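PDB 6HG6: L-glyceraldehyde 3-phosphate reductase from Clostridium beijerinckii, which is an NADPH-binding aldo-keto reductase that probably reduces aldehydes, among them furfural and methylglyoxal. Local coordinates for residues S168-A180 with N206-G218. Sequence-based numbering, arbitrary orientation.
With NDP (NADPH dihydro-nicotinamide-adenine-dinucleotide phosphate), chain B; EDO (1,2-ethanediol), chain H.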
# COMPACT_ATOMS: atom_id res chain seq x y z
N SER A 168 -7.29 -5.53 4.50
CA SER A 168 -5.85 -5.43 4.79
C SER A 168 -5.48 -6.34 5.94
O SER A 168 -6.25 -6.47 6.90
CB SER A 168 -5.46 -3.97 5.04
OG SER A 168 -4.07 -3.84 5.23
N ASN A 169 -4.30 -6.96 5.84
CA ASN A 169 -3.77 -7.80 6.93
C ASN A 169 -4.62 -9.07 7.11
O ASN A 169 -4.48 -9.72 8.19
CB ASN A 169 -3.64 -6.99 8.21
CG ASN A 169 -2.66 -5.84 8.03
OD1 ASN A 169 -1.49 -6.08 7.71
ND2 ASN A 169 -3.11 -4.62 8.28
N TYR A 170 -5.42 -9.48 6.13
CA TYR A 170 -6.19 -10.73 6.24
C TYR A 170 -5.29 -11.92 5.89
O TYR A 170 -4.34 -11.76 5.11
CB TYR A 170 -7.43 -10.70 5.36
CG TYR A 170 -8.61 -10.05 6.04
CD1 TYR A 170 -8.54 -8.78 6.54
CD2 TYR A 170 -9.80 -10.74 6.16
CE1 TYR A 170 -9.66 -8.15 7.07
CE2 TYR A 170 -10.89 -10.18 6.79
CZ TYR A 170 -10.83 -8.88 7.25
OH TYR A 170 -11.97 -8.34 7.82
N ASN A 171 -5.57 -13.07 6.50
CA ASN A 171 -4.94 -14.34 6.07
C ASN A 171 -5.77 -14.94 4.91
O ASN A 171 -6.83 -14.40 4.56
CB ASN A 171 -4.69 -15.30 7.24
CG ASN A 171 -5.94 -15.69 8.00
OD1 ASN A 171 -7.05 -15.51 7.51
ND2 ASN A 171 -5.79 -16.29 9.17
N GLY A 172 -5.32 -16.03 4.32
CA GLY A 172 -6.00 -16.65 3.17
C GLY A 172 -7.37 -17.18 3.53
O GLY A 172 -8.31 -16.90 2.79
N GLU A 173 -7.50 -17.88 4.65
CA GLU A 173 -8.81 -18.47 5.03
C GLU A 173 -9.84 -17.36 5.22
O GLU A 173 -10.96 -17.46 4.66
CB GLU A 173 -8.63 -19.32 6.28
CG GLU A 173 -9.94 -19.91 6.77
CD GLU A 173 -9.79 -21.01 7.81
OE1 GLU A 173 -10.82 -21.34 8.46
OE2 GLU A 173 -8.64 -21.54 7.95
N THR A 174 -9.48 -16.31 5.93
CA THR A 174 -10.43 -15.22 6.23
C THR A 174 -10.70 -14.38 4.97
O THR A 174 -11.86 -13.90 4.82
CB THR A 174 -10.01 -14.40 7.45
OG1 THR A 174 -9.58 -15.29 8.48
CG2 THR A 174 -11.16 -13.56 7.92
N MET A 175 -9.71 -14.19 4.11
CA MET A 175 -9.91 -13.50 2.83
C MET A 175 -10.98 -14.25 2.03
O MET A 175 -11.77 -13.55 1.37
CB MET A 175 -8.64 -13.44 1.97
CG MET A 175 -8.77 -12.48 0.81
SD MET A 175 -8.13 -13.18 -0.74
CE MET A 175 -9.42 -14.34 -1.20
N GLU A 176 -10.92 -15.58 1.99
CA GLU A 176 -11.91 -16.43 1.26
C GLU A 176 -13.31 -16.15 1.80
O GLU A 176 -14.25 -16.00 1.01
CB GLU A 176 -11.58 -17.90 1.38
CG GLU A 176 -10.43 -18.30 0.47
CD GLU A 176 -9.91 -19.73 0.64
OE1 GLU A 176 -8.99 -20.06 -0.09
OE2 GLU A 176 -10.40 -20.47 1.52
N LYS A 177 -13.45 -16.13 3.12
CA LYS A 177 -14.76 -15.88 3.75
C LYS A 177 -15.26 -14.47 3.38
O LYS A 177 -16.44 -14.32 3.07
CB LYS A 177 -14.65 -16.08 5.25
CG LYS A 177 -14.39 -17.53 5.61
CD LYS A 177 -14.34 -17.74 7.08
CE LYS A 177 -13.95 -19.17 7.39
NZ LYS A 177 -13.77 -19.31 8.85
N ALA A 178 -14.38 -13.47 3.43
CA ALA A 178 -14.72 -12.08 3.11
C ALA A 178 -15.17 -12.01 1.65
O ALA A 178 -16.22 -11.37 1.38
CB ALA A 178 -13.54 -11.18 3.35
N ALA A 179 -14.43 -12.67 0.76
CA ALA A 179 -14.76 -12.66 -0.68
C ALA A 179 -16.16 -13.26 -0.86
O ALA A 179 -16.94 -12.72 -1.70
CB ALA A 179 -13.75 -13.45 -1.47
N ALA A 180 -16.49 -14.33 -0.14
CA ALA A 180 -17.81 -14.98 -0.28
C ALA A 180 -18.92 -14.02 0.18
O ALA A 180 -20.00 -13.96 -0.46
CB ALA A 180 -17.86 -16.28 0.48
N ASN A 206 0.53 -17.98 5.16
CA ASN A 206 -0.81 -17.90 5.80
C ASN A 206 -1.93 -18.02 4.75
O ASN A 206 -3.06 -17.72 5.07
CB ASN A 206 -0.96 -16.60 6.60
CG ASN A 206 -1.08 -15.38 5.73
OD1 ASN A 206 -1.00 -15.50 4.50
ND2 ASN A 206 -1.29 -14.23 6.34
N GLY A 207 -1.58 -18.39 3.52
CA GLY A 207 -2.54 -18.64 2.43
C GLY A 207 -2.97 -17.40 1.68
O GLY A 207 -3.64 -17.59 0.66
N LEU A 208 -2.58 -16.19 2.08
CA LEU A 208 -3.12 -14.96 1.47
C LEU A 208 -2.67 -14.85 0.01
O LEU A 208 -3.55 -14.58 -0.87
CB LEU A 208 -2.75 -13.73 2.30
CG LEU A 208 -3.38 -12.39 1.86
CD1 LEU A 208 -2.66 -11.86 0.63
CD2 LEU A 208 -4.89 -12.52 1.60
N LYS A 209 -1.39 -15.02 -0.27
CA LYS A 209 -0.92 -14.82 -1.66
C LYS A 209 -1.61 -15.79 -2.62
O LYS A 209 -2.10 -15.32 -3.67
CB LYS A 209 0.59 -14.92 -1.72
CG LYS A 209 1.24 -14.35 -2.97
CD LYS A 209 2.75 -14.46 -2.88
CE LYS A 209 3.45 -14.02 -4.15
NZ LYS A 209 4.87 -14.42 -4.22
N ARG A 210 -1.73 -17.06 -2.23
CA ARG A 210 -2.40 -18.09 -3.06
C ARG A 210 -3.92 -17.83 -3.13
O ARG A 210 -4.45 -18.01 -4.21
CB ARG A 210 -2.08 -19.47 -2.50
CG ARG A 210 -2.83 -20.62 -3.18
CD ARG A 210 -2.32 -21.91 -2.56
NE ARG A 210 -3.20 -23.09 -2.66
CZ ARG A 210 -2.95 -24.24 -3.31
NH1 ARG A 210 -1.83 -24.45 -4.00
NH2 ARG A 210 -3.85 -25.21 -3.26
N ALA A 211 -4.59 -17.50 -2.02
CA ALA A 211 -6.05 -17.27 -2.02
C ALA A 211 -6.37 -16.07 -2.91
O ALA A 211 -7.35 -16.13 -3.63
CB ALA A 211 -6.59 -17.08 -0.61
N ALA A 212 -5.57 -15.00 -2.85
CA ALA A 212 -5.82 -13.78 -3.65
C ALA A 212 -5.75 -14.18 -5.12
O ALA A 212 -6.70 -13.90 -5.87
CB ALA A 212 -4.85 -12.69 -3.32
N LYS A 213 -4.68 -14.87 -5.53
CA LYS A 213 -4.53 -15.31 -6.92
C LYS A 213 -5.72 -16.21 -7.32
O LYS A 213 -6.30 -15.97 -8.36
CB LYS A 213 -3.20 -16.06 -7.10
CG LYS A 213 -3.00 -16.57 -8.52
CD LYS A 213 -1.65 -17.19 -8.77
CE LYS A 213 -1.46 -17.46 -10.25
NZ LYS A 213 -0.19 -18.17 -10.50
N GLU A 214 -6.06 -17.22 -6.52
CA GLU A 214 -7.10 -18.20 -6.88
C GLU A 214 -8.47 -17.51 -6.94
O GLU A 214 -9.33 -18.07 -7.61
CB GLU A 214 -7.11 -19.40 -5.93
CG GLU A 214 -5.90 -20.31 -6.12
CD GLU A 214 -5.79 -21.55 -5.24
OE1 GLU A 214 -4.95 -22.44 -5.54
OE2 GLU A 214 -6.54 -21.61 -4.26
N ASN A 215 -8.69 -16.39 -6.25
CA ASN A 215 -10.02 -15.72 -6.20
C ASN A 215 -10.04 -14.43 -7.05
O ASN A 215 -11.00 -13.65 -6.95
CB ASN A 215 -10.47 -15.48 -4.77
CG ASN A 215 -10.78 -16.79 -4.07
OD1 ASN A 215 -11.93 -17.25 -4.13
ND2 ASN A 215 -9.78 -17.44 -3.48
N GLY A 216 -8.98 -14.19 -7.81
CA GLY A 216 -8.85 -13.03 -8.70
C GLY A 216 -8.84 -11.70 -7.97
O GLY A 216 -9.34 -10.73 -8.54
N LYS A 217 -8.27 -11.64 -6.77
CA LYS A 217 -8.10 -10.40 -6.00
C LYS A 217 -6.67 -9.90 -6.12
O LYS A 217 -5.72 -10.72 -6.16
CB LYS A 217 -8.43 -10.63 -4.53
CG LYS A 217 -9.73 -11.35 -4.29
CD LYS A 217 -10.94 -10.55 -4.82
CE LYS A 217 -12.23 -11.31 -4.61
NZ LYS A 217 -13.39 -10.55 -5.09
N GLY A 218 -6.52 -8.59 -6.22
CA GLY A 218 -5.20 -7.97 -6.25
C GLY A 218 -4.53 -8.03 -4.89
O GLY A 218 -5.19 -8.34 -3.86
PA NDP B . 8.89 1.09 2.70
O1A NDP B . 9.18 -0.28 3.23
O2A NDP B . 8.91 1.45 1.25
O5B NDP B . 9.75 2.18 3.52
C5B NDP B . 9.64 3.58 3.16
C4B NDP B . 10.80 4.34 3.76
O4B NDP B . 12.03 3.71 3.31
C3B NDP B . 10.94 5.82 3.38
O3B NDP B . 10.21 6.69 4.23
C2B NDP B . 12.44 6.02 3.52
O2B NDP B . 12.71 6.17 4.91
C1B NDP B . 12.99 4.69 3.01
N9A NDP B . 13.25 4.62 1.58
C8A NDP B . 12.33 4.65 0.56
N7A NDP B . 12.86 4.51 -0.63
C5A NDP B . 14.22 4.37 -0.38
C6A NDP B . 15.32 4.18 -1.24
N6A NDP B . 15.22 4.09 -2.56
N1A NDP B . 16.55 4.06 -0.66
C2A NDP B . 16.64 4.15 0.67
N3A NDP B . 15.67 4.32 1.57
C4A NDP B . 14.47 4.42 0.98
O3 NDP B . 7.38 1.47 3.13
PN NDP B . 6.65 1.85 4.51
O1N NDP B . 6.86 3.31 4.72
O2N NDP B . 6.99 0.88 5.59
O5D NDP B . 5.12 1.59 4.08
C5D NDP B . 4.67 2.12 2.81
C4D NDP B . 3.18 2.34 2.85
O4D NDP B . 2.52 1.08 3.10
C3D NDP B . 2.66 3.23 3.98
O3D NDP B . 2.87 4.60 3.68
C2D NDP B . 1.18 2.80 3.99
O2D NDP B . 0.49 3.44 2.95
C1D NDP B . 1.27 1.30 3.74
N1N NDP B . 1.23 0.52 5.00
C2N NDP B . 0.13 -0.25 5.28
C3N NDP B . -0.10 -0.78 6.52
C7N NDP B . -1.34 -1.60 6.75
O7N NDP B . -2.21 -1.71 5.86
N7N NDP B . -1.47 -2.17 7.95
C4N NDP B . 0.92 -0.49 7.59
C5N NDP B . 2.15 0.16 7.13
C6N NDP B . 2.29 0.56 5.88
P2B NDP B . 13.96 7.11 5.33
O1X NDP B . 14.24 8.20 4.31
O2X NDP B . 13.55 7.68 6.67
O3X NDP B . 15.09 6.10 5.44
C1 EDO H . -0.83 -21.62 0.80
O1 EDO H . -2.22 -21.94 0.75
C2 EDO H . -0.35 -21.40 2.19
O2 EDO H . 0.45 -20.24 2.32
O HOH W 1 -5.25 -18.77 6.35
O HOH W 2 -6.34 -20.71 -1.81
O HOH W 3 -15.78 -10.85 -3.57
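The amide of N206 lies with one face against N171, whose CB is 3.7 Å from ND2; N206 OD1 accepts from L208 N (3.0 Å), which stands above the carbonyl plane, an Asx turn that suits asparagine. The N215 amide takes M175 CE and E176 CG on a single face, while in its own plane ND2 reaches A211 O (2.8 Å), fixing its rotation. N171, the N-cap of helix 172-184, takes its capping bond from T174 N on OD1, which also accepts from T174 OG1 on a lone pair.

N206 O receives a fairly straight bond from G172 N (2.9 Å, 163°). Glycine suits this place: G172 CA and G207 C close to 3.5 Å, leaving no room for a side chain. In this (β/α)8 TIM barrel, helices 172-184 and 208-214 follow consecutive strands, the fifth and sixth; the axes of 172-180 and 208-214 run at 27° and approach to 8.5 Å.

M175, with CG anti to the backbone N (chi1 -167°), crosses L208 at CD2; its flexible thioether chain bends across two small alanines, CE on A211 and SD 3.8 Å from A212 CA. K217 lays CE against A179 CB, its ammonium bonding F189 O and a water on A179 O.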